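Local atomic coordinates of cryptochrome DASH (Arabidopsis thaliana, PDB entry 2J4D), a protein that repairs cyclobutane pyrimidine dimers in single-stranded DNA, binds DNA without sequence specificity, and may serve as a blue-light photoreceptor carrying FAD and a folate antenna. Residues H80-F85 / W415-L420; K143-E148 / D424-Y429. All coordinates share one frame; numbering follows the deposited sequence.

From the N terminus, the chain first meets the loop 80-85, which follows strand 67-74 of the parallel alpha/beta sheet, and then segment 143-148, which runs from just after strand 138-142 into helix 147-161. Much later it reaches helix 409-419, whose segment 415-420 closes contact 1, and the following helix 425-436, whose first turn closes contact 2. The two closures therefore cross, since their segments alternate along the chain. Both tie the alpha/beta domain to the helical FAD-binding region around one methenyltetrahydrofolate, with centres about 13 Å apart. They also touch: Glu417 OE1 lies 2.7 Å from Tyr429 OH, a probable hydrogen bond.

Contact 1: residues H80-F85 / W415-L420; sequences HTTHFF and WFETCL. With MHF (5,10-methenyl-6,7,8-trihydrofolic acid), chain D.
The folate antenna site, between the alpha/beta domain and the helical FAD-binding region of this member of the class-1 DNA photolyase family, is where loop 80-85 meets the C-terminal end of helix 409-419. Direct contact is slight: Thr82 CG2 lies 3.8 Å from Thr418 OG1, the two side chains crossing at about a right angle, and packs more loosely against the Glu417 carboxylate. Thr82 OG1 bonds to Phe87 N and Glu414 OE1, Thr418 OG1 to Pro88 O. The Glu414 carboxylate, on the same helix, also holds the loop through Phe84 N and Phe85 N. A chi1 of -168° carries the His83 imidazole to the folate, its CG 3.5 Å from MHF C9. MHF C14 lies 3.9 Å above one face of the His83 ring, toward its rim. A glycine in place of this histidine would probably leave C9 and the benzoyl ring without this wall. Through an extended chain, Glu417 OE1 accepts from MHF N8 at 3.1 Å, while OE2 receives a weaker bond from N8 and a salt bridge from Lys89. One water bridges the segments, accepting from His83 N at 2.7 Å and donating to Glu417 OE1 at 2.9 Å.

Contact 2: residues K143-E148 / D424-Y429; sequences KETCSE and DPCSNY. With MHF (5,10-methenyl-6,7,8-trihydrofolic acid), chain D.
Cys146 SG packs on the Pro425 ring, 3.9 Å from CB. The same sulfur lies 4.0 Å from Cys426 SG, a van der Waals separation far too long for a disulfide. Thr145 adds the third touch: its hydroxyl occupies the position between the backbone N and the carbonyl carbon (chi1 60°), which brings OG1 to 3.3 Å from Cys426 SG, although its strongest polar partner is Ser336 on helix 317-339.

The folate completes this first shell. Glu148 N donates to MHF O4 at 2.9 Å, with an N-H...O angle of 164°. The Glu148 carboxylate lies flat over one face of the pterin, CD 3.4 Å from MHF C4A, and its OE1 forms a salt bridge with Lys89. Pro425 CG comes over the opposite face, 3.3 Å from the exocyclic amine MHF NA2, so that Pro425 and Glu148 sandwich the pterin. On the helix 425-436 side, Tyr429 brings OH to 3.5 Å from MHF C7; this hydroxyl bonds to Glu417, and the ring is held edge-to-face against Phe344.

Farther out, Asp424 sets the start of the proline-bearing helix. As N-cap it accepts from Ser427 N through OD2, met from above the carboxylate plane, with a weak second bond from Cys426 N. Its own backbone N bonds to FAD O4, linking this turn directly to the flavin. Two helix N-terminal ends, one from each part of the fold, thus line the pterin end of the folate antenna pocket of this cryptochrome DASH.

Contact 1: residues H80-F85 / W415-L420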
loop_
_atom_site.group_PDB
_atom_site.type_symbol
_atom_site.label_atom_id
_atom_site.label_comp_id
_atom_site.label_asym_id
_atom_site.label_seq_id
_atom_site.Cartn_x
_atom_site.Cartn_y
_atom_site.Cartn_z
ATOM N N HIS A 80 -11.549 -3.418 -13.659
ATOM C CA HIS A 80 -11.482 -3.555 -15.102
ATOM C C HIS A 80 -10.070 -4.052 -15.378
ATOM O O HIS A 80 -9.661 -5.033 -14.770
ATOM C CB HIS A 80 -11.778 -2.220 -15.789
ATOM C CG HIS A 80 -13.233 -1.867 -15.787
ATOM N ND1 HIS A 80 -13.700 -0.610 -16.101
ATOM C CD2 HIS A 80 -14.328 -2.619 -15.515
ATOM C CE1 HIS A 80 -15.020 -0.601 -16.018
ATOM N NE2 HIS A 80 -15.425 -1.808 -15.666
ATOM N N THR A 81 -9.305 -3.391 -16.245
ATOM C CA THR A 81 -7.951 -3.881 -16.534
ATOM C C THR A 81 -6.855 -2.828 -16.460
ATOM O O THR A 81 -7.134 -1.626 -16.453
ATOM C CB THR A 81 -7.895 -4.518 -17.931
ATOM O OG1 THR A 81 -8.349 -3.567 -18.899
ATOM C CG2 THR A 81 -8.782 -5.759 -17.987
ATOM N N THR A 82 -5.603 -3.275 -16.412
ATOM C CA THR A 82 -4.488 -2.340 -16.350
ATOM C C THR A 82 -4.383 -1.553 -17.652
ATOM O O THR A 82 -4.827 -1.999 -18.709
ATOM C CB THR A 82 -3.159 -3.050 -16.014
ATOM O OG1 THR A 82 -2.883 -4.066 -16.983
ATOM C CG2 THR A 82 -3.248 -3.681 -14.623
ATOM N N HIS A 83 -3.790 -0.372 -17.549
ATOM C CA HIS A 83 -3.672 0.587 -18.641
ATOM C C HIS A 83 -3.072 0.177 -19.980
ATOM O O HIS A 83 -3.738 0.261 -21.020
ATOM C CB HIS A 83 -2.944 1.830 -18.113
ATOM C CG HIS A 83 -2.993 3.007 -19.036
ATOM N ND1 HIS A 83 -2.138 3.151 -20.108
ATOM C CD2 HIS A 83 -3.784 4.108 -19.037
ATOM C CE1 HIS A 83 -2.399 4.290 -20.726
ATOM N NE2 HIS A 83 -3.392 4.890 -20.096
ATOM N N PHE A 84 -1.821 -0.252 -19.963
ATOM C CA PHE A 84 -1.146 -0.628 -21.195
ATOM C C PHE A 84 -1.278 -2.078 -21.634
ATOM O O PHE A 84 -1.450 -2.335 -22.817
ATOM C CB PHE A 84 0.346 -0.271 -21.100
ATOM C CG PHE A 84 0.614 1.210 -21.046
ATOM C CD1 PHE A 84 0.414 2.008 -22.170
ATOM C CD2 PHE A 84 1.043 1.811 -19.868
ATOM C CE1 PHE A 84 0.637 3.385 -22.121
ATOM C CE2 PHE A 84 1.270 3.193 -19.804
ATOM C CZ PHE A 84 1.066 3.981 -20.934
ATOM N N PHE A 85 -1.217 -3.019 -20.693
ATOM C CA PHE A 85 -1.255 -4.437 -21.031
ATOM C C PHE A 85 -2.500 -5.205 -20.631
ATOM O O PHE A 85 -2.567 -6.424 -20.776
ATOM C CB PHE A 85 -0.007 -5.100 -20.452
ATOM C CG PHE A 85 1.260 -4.482 -20.948
ATOM C CD1 PHE A 85 1.699 -4.722 -22.248
ATOM C CD2 PHE A 85 1.951 -3.563 -20.169
ATOM C CE1 PHE A 85 2.804 -4.050 -22.771
ATOM C CE2 PHE A 85 3.057 -2.881 -20.679
ATOM C CZ PHE A 85 3.483 -3.123 -21.984
ATOM N N TRP A 415 2.023 -5.889 -13.838
ATOM C CA TRP A 415 1.798 -7.191 -13.221
ATOM C C TRP A 415 1.866 -7.025 -11.703
ATOM O O TRP A 415 1.105 -7.656 -10.967
ATOM C CB TRP A 415 2.831 -8.223 -13.688
ATOM C CG TRP A 415 2.541 -9.588 -13.110
ATOM C CD1 TRP A 415 3.353 -10.323 -12.293
ATOM C CD2 TRP A 415 1.335 -10.349 -13.268
ATOM N NE1 TRP A 415 2.725 -11.497 -11.930
ATOM C CE2 TRP A 415 1.487 -11.537 -12.514
ATOM C CE3 TRP A 415 0.140 -10.142 -13.969
ATOM C CZ2 TRP A 415 0.489 -12.517 -12.442
ATOM C CZ3 TRP A 415 -0.857 -11.117 -13.896
ATOM C CH2 TRP A 415 -0.672 -12.290 -13.138
ATOM N N PHE A 416 2.773 -6.168 -11.233
ATOM C CA PHE A 416 2.879 -5.902 -9.800
ATOM C C PHE A 416 1.572 -5.196 -9.395
ATOM O O PHE A 416 1.007 -5.458 -8.332
ATOM C CB PHE A 416 4.083 -4.999 -9.503
ATOM C CG PHE A 416 5.349 -5.742 -9.148
ATOM C CD1 PHE A 416 5.672 -6.954 -9.760
ATOM C CD2 PHE A 416 6.251 -5.194 -8.232
ATOM C CE1 PHE A 416 6.875 -7.609 -9.467
ATOM C CE2 PHE A 416 7.456 -5.836 -7.931
ATOM C CZ PHE A 416 7.770 -7.050 -8.553
ATOM N N GLU A 417 1.075 -4.324 -10.267
ATOM C CA GLU A 417 -0.171 -3.613 -9.979
ATOM C C GLU A 417 -1.328 -4.602 -9.797
ATOM O O GLU A 417 -2.189 -4.430 -8.931
ATOM C CB GLU A 417 -0.505 -2.615 -11.092
ATOM C CG GLU A 417 -1.906 -1.994 -10.914
ATOM C CD GLU A 417 -2.149 -0.763 -11.770
ATOM O OE1 GLU A 417 -1.313 -0.451 -12.650
ATOM O OE2 GLU A 417 -3.190 -0.107 -11.554
ATOM N N THR A 418 -1.346 -5.649 -10.607
ATOM C CA THR A 418 -2.395 -6.643 -10.482
ATOM C C THR A 418 -2.281 -7.439 -9.183
ATOM O O THR A 418 -3.264 -7.621 -8.460
ATOM C CB THR A 418 -2.343 -7.672 -11.637
ATOM O OG1 THR A 418 -2.619 -7.022 -12.883
ATOM C CG2 THR A 418 -3.364 -8.767 -11.409
ATOM N N CYS A 419 -1.065 -7.897 -8.892
ATOM C CA CYS A 419 -0.809 -8.779 -7.752
ATOM C C CYS A 419 -0.571 -8.281 -6.335
ATOM O O CYS A 419 -0.995 -8.941 -5.384
ATOM C CB CYS A 419 0.361 -9.712 -8.091
ATOM S SG CYS A 419 0.158 -10.719 -9.571
ATOM N N LEU A 420 0.106 -7.148 -6.183
ATOM C CA LEU A 420 0.451 -6.638 -4.860
ATOM C C LEU A 420 -0.652 -6.183 -3.928
ATOM O O LEU A 420 -1.447 -5.324 -4.277
ATOM C CB LEU A 420 1.442 -5.482 -4.987
ATOM C CG LEU A 420 2.845 -5.835 -5.476
ATOM C CD1 LEU A 420 3.619 -4.549 -5.758
ATOM C CD2 LEU A 420 3.557 -6.676 -4.417
HETATM N N1 MHF D . -2.886 3.325 -10.788
HETATM C C2 MHF D . -3.440 4.324 -10.020
HETATM N NA2 MHF D . -3.817 4.042 -8.740
HETATM N N3 MHF D . -3.620 5.564 -10.505
HETATM C C4 MHF D . -3.279 5.879 -11.792
HETATM O O4 MHF D . -3.461 7.024 -12.225
HETATM C C4A MHF D . -2.719 4.867 -12.626
HETATM N N5 MHF D . -2.370 5.068 -13.986
HETATM C C6 MHF D . -2.121 3.917 -14.922
HETATM C C7 MHF D . -1.210 2.926 -14.164
HETATM N N8 MHF D . -1.945 2.577 -12.904
HETATM C C8A MHF D . -2.515 3.575 -12.099
HETATM C C9 MHF D . -1.518 4.533 -16.216
HETATM N N10 MHF D . -1.334 5.957 -15.842
HETATM C C11 MHF D . -2.366 6.257 -14.840
HETATM C C12 MHF D . -1.405 8.771 -19.092
HETATM C C13 MHF D . -0.557 7.623 -19.119
HETATM C C14 MHF D . -0.564 6.705 -18.069
HETATM C C15 MHF D . -1.418 6.890 -16.950
HETATM C C16 MHF D . -2.298 8.044 -16.933
HETATM C C17 MHF D . -2.290 8.970 -17.995
HETATM C C MHF D . -1.325 9.752 -20.208
HETATM O O MHF D . -0.531 9.551 -21.120
HETATM N N MHF D . -2.094 10.864 -20.221
HETATM C CA MHF D . -1.971 11.824 -21.318
HETATM C CB MHF D . -3.288 12.569 -21.531
HETATM C CG MHF D . -4.453 11.677 -21.873
HETATM C CD MHF D . -4.201 10.861 -23.122
HETATM O OE1 MHF D . -4.170 11.458 -24.220
HETATM O OE2 MHF D . -4.015 9.629 -23.003
HETATM C CT MHF D . -0.862 12.835 -21.010
HETATM O O1 MHF D . -0.432 12.908 -19.839
HETATM O O2 MHF D . -0.434 13.553 -21.938
HETATM O O HOH W 1 -2.798 0.057 -15.049
#

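Contact 2: residues K143-E148 / D424-Y429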
loop_
_atom_site.group_PDB
_atom_site.type_symbol
_atom_site.label_atom_id
_atom_site.label_comp_id
_atom_site.label_asym_id
_atom_site.label_seq_id
_atom_site.Cartn_x
_atom_site.Cartn_y
_atom_site.Cartn_z
ATOM N N LYS A 143 -6.995 13.750 -0.238
ATOM C CA LYS A 143 -6.492 14.126 -1.550
ATOM C C LYS A 143 -5.588 13.028 -2.090
ATOM O O LYS A 143 -4.761 12.483 -1.354
ATOM C CB LYS A 143 -5.678 15.416 -1.431
ATOM C CG LYS A 143 -5.133 15.958 -2.757
ATOM C CD LYS A 143 -6.219 16.713 -3.525
ATOM C CE LYS A 143 -5.718 17.188 -4.884
ATOM N NZ LYS A 143 -5.526 16.038 -5.816
ATOM N N GLU A 144 -5.750 12.682 -3.360
ATOM C CA GLU A 144 -4.879 11.681 -3.963
ATOM C C GLU A 144 -3.955 12.409 -4.940
ATOM O O GLU A 144 -4.121 13.610 -5.181
ATOM C CB GLU A 144 -5.696 10.594 -4.658
ATOM C CG GLU A 144 -6.313 9.609 -3.678
ATOM C CD GLU A 144 -5.279 8.688 -3.027
ATOM O OE1 GLU A 144 -4.064 8.913 -3.211
ATOM O OE2 GLU A 144 -5.685 7.733 -2.327
ATOM N N THR A 145 -2.992 11.699 -5.514
ATOM C CA THR A 145 -2.037 12.363 -6.396
ATOM C C THR A 145 -1.970 11.988 -7.875
ATOM O O THR A 145 -1.644 12.838 -8.703
ATOM C CB THR A 145 -0.601 12.220 -5.837
ATOM O OG1 THR A 145 -0.262 10.830 -5.750
ATOM C CG2 THR A 145 -0.489 12.848 -4.456
ATOM N N CYS A 146 -2.258 10.739 -8.222
ATOM C CA CYS A 146 -2.142 10.332 -9.621
ATOM C C CYS A 146 -3.357 10.577 -10.508
ATOM O O CYS A 146 -4.483 10.705 -10.033
ATOM C CB CYS A 146 -1.723 8.861 -9.694
ATOM S SG CYS A 146 -0.123 8.581 -8.875
ATOM N N SER A 147 -3.083 10.646 -11.809
ATOM C CA SER A 147 -4.079 10.887 -12.857
ATOM C C SER A 147 -5.485 10.316 -12.659
ATOM O O SER A 147 -6.473 11.057 -12.661
ATOM C CB SER A 147 -3.531 10.375 -14.199
ATOM O OG SER A 147 -4.553 10.336 -15.184
ATOM N N GLU A 148 -5.578 8.999 -12.512
ATOM C CA GLU A 148 -6.871 8.351 -12.356
ATOM C C GLU A 148 -7.664 8.836 -11.150
ATOM O O GLU A 148 -8.853 9.146 -11.267
ATOM C CB GLU A 148 -6.685 6.826 -12.292
ATOM C CG GLU A 148 -6.310 6.218 -13.637
ATOM C CD GLU A 148 -5.937 4.752 -13.551
ATOM O OE1 GLU A 148 -6.058 4.148 -12.462
ATOM O OE2 GLU A 148 -5.515 4.204 -14.584
ATOM N N ASP A 424 0.546 0.538 -4.699
ATOM C CA ASP A 424 0.404 1.979 -4.536
ATOM C C ASP A 424 1.009 2.531 -5.831
ATOM O O ASP A 424 2.159 2.227 -6.161
ATOM C CB ASP A 424 1.217 2.425 -3.312
ATOM C CG ASP A 424 1.149 3.914 -3.075
ATOM O OD1 ASP A 424 0.594 4.318 -2.031
ATOM O OD2 ASP A 424 1.646 4.676 -3.929
ATOM N N PRO A 425 0.250 3.333 -6.595
ATOM C CA PRO A 425 0.854 3.833 -7.831
ATOM C C PRO A 425 2.167 4.583 -7.661
ATOM O O PRO A 425 3.100 4.383 -8.440
ATOM C CB PRO A 425 -0.245 4.708 -8.439
ATOM C CG PRO A 425 -1.041 5.153 -7.242
ATOM C CD PRO A 425 -1.102 3.888 -6.404
ATOM N N CYS A 426 2.235 5.432 -6.642
ATOM C CA CYS A 426 3.425 6.235 -6.389
ATOM C C CYS A 426 4.635 5.361 -6.097
ATOM O O CYS A 426 5.692 5.516 -6.713
ATOM C CB CYS A 426 3.180 7.170 -5.207
ATOM S SG CYS A 426 1.666 8.157 -5.339
ATOM N N SER A 427 4.471 4.440 -5.157
ATOM C CA SER A 427 5.560 3.554 -4.771
ATOM C C SER A 427 5.875 2.506 -5.832
ATOM O O SER A 427 7.040 2.231 -6.100
ATOM C CB SER A 427 5.228 2.854 -3.450
ATOM O OG SER A 427 5.290 3.760 -2.358
ATOM N N ASN A 428 4.849 1.921 -6.440
ATOM C CA ASN A 428 5.099 0.884 -7.438
ATOM C C ASN A 428 5.810 1.418 -8.669
ATOM O O ASN A 428 6.896 0.966 -9.022
ATOM C CB ASN A 428 3.796 0.217 -7.874
ATOM C CG ASN A 428 4.042 -1.016 -8.732
ATOM O OD1 ASN A 428 4.732 -1.939 -8.310
ATOM N ND2 ASN A 428 3.482 -1.033 -9.936
ATOM N N TYR A 429 5.183 2.373 -9.339
ATOM C CA TYR A 429 5.790 2.935 -10.529
ATOM C C TYR A 429 7.045 3.724 -10.185
ATOM O O TYR A 429 7.981 3.786 -10.979
ATOM C CB TYR A 429 4.751 3.776 -11.265
ATOM C CG TYR A 429 3.723 2.893 -11.935
ATOM C CD1 TYR A 429 3.950 2.379 -13.219
ATOM C CD2 TYR A 429 2.554 2.505 -11.262
ATOM C CE1 TYR A 429 3.047 1.501 -13.816
ATOM C CE2 TYR A 429 1.639 1.616 -11.854
ATOM C CZ TYR A 429 1.897 1.121 -13.130
ATOM O OH TYR A 429 1.023 0.239 -13.730
HETATM N N1 MHF D . -2.886 3.325 -10.788
HETATM C C2 MHF D . -3.440 4.324 -10.020
HETATM N NA2 MHF D . -3.817 4.042 -8.740
HETATM N N3 MHF D . -3.620 5.564 -10.505
HETATM C C4 MHF D . -3.279 5.879 -11.792
HETATM O O4 MHF D . -3.461 7.024 -12.225
HETATM C C4A MHF D . -2.719 4.867 -12.626
HETATM N N5 MHF D . -2.370 5.068 -13.986
HETATM C C6 MHF D . -2.121 3.917 -14.922
HETATM C C7 MHF D . -1.210 2.926 -14.164
HETATM N N8 MHF D . -1.945 2.577 -12.904
HETATM C C8A MHF D . -2.515 3.575 -12.099
HETATM C C9 MHF D . -1.518 4.533 -16.216
HETATM N N10 MHF D . -1.334 5.957 -15.842
HETATM C C11 MHF D . -2.366 6.257 -14.840
HETATM C C12 MHF D . -1.405 8.771 -19.092
HETATM C C13 MHF D . -0.557 7.623 -19.119
HETATM C C14 MHF D . -0.564 6.705 -18.069
HETATM C C15 MHF D . -1.418 6.890 -16.950
HETATM C C16 MHF D . -2.298 8.044 -16.933
HETATM C C17 MHF D . -2.290 8.970 -17.995
HETATM C C MHF D . -1.325 9.752 -20.208
HETATM O O MHF D . -0.531 9.551 -21.120
HETATM N N MHF D . -2.094 10.864 -20.221
HETATM C CA MHF D . -1.971 11.824 -21.318
HETATM C CB MHF D . -3.288 12.569 -21.531
HETATM C CG MHF D . -4.453 11.677 -21.873
HETATM C CD MHF D . -4.201 10.861 -23.122
HETATM O OE1 MHF D . -4.170 11.458 -24.220
HETATM O OE2 MHF D . -4.015 9.629 -23.003
HETATM C CT MHF D . -0.862 12.835 -21.010
HETATM O O1 MHF D . -0.432 12.908 -19.839
HETATM O O2 MHF D . -0.434 13.553 -21.938
#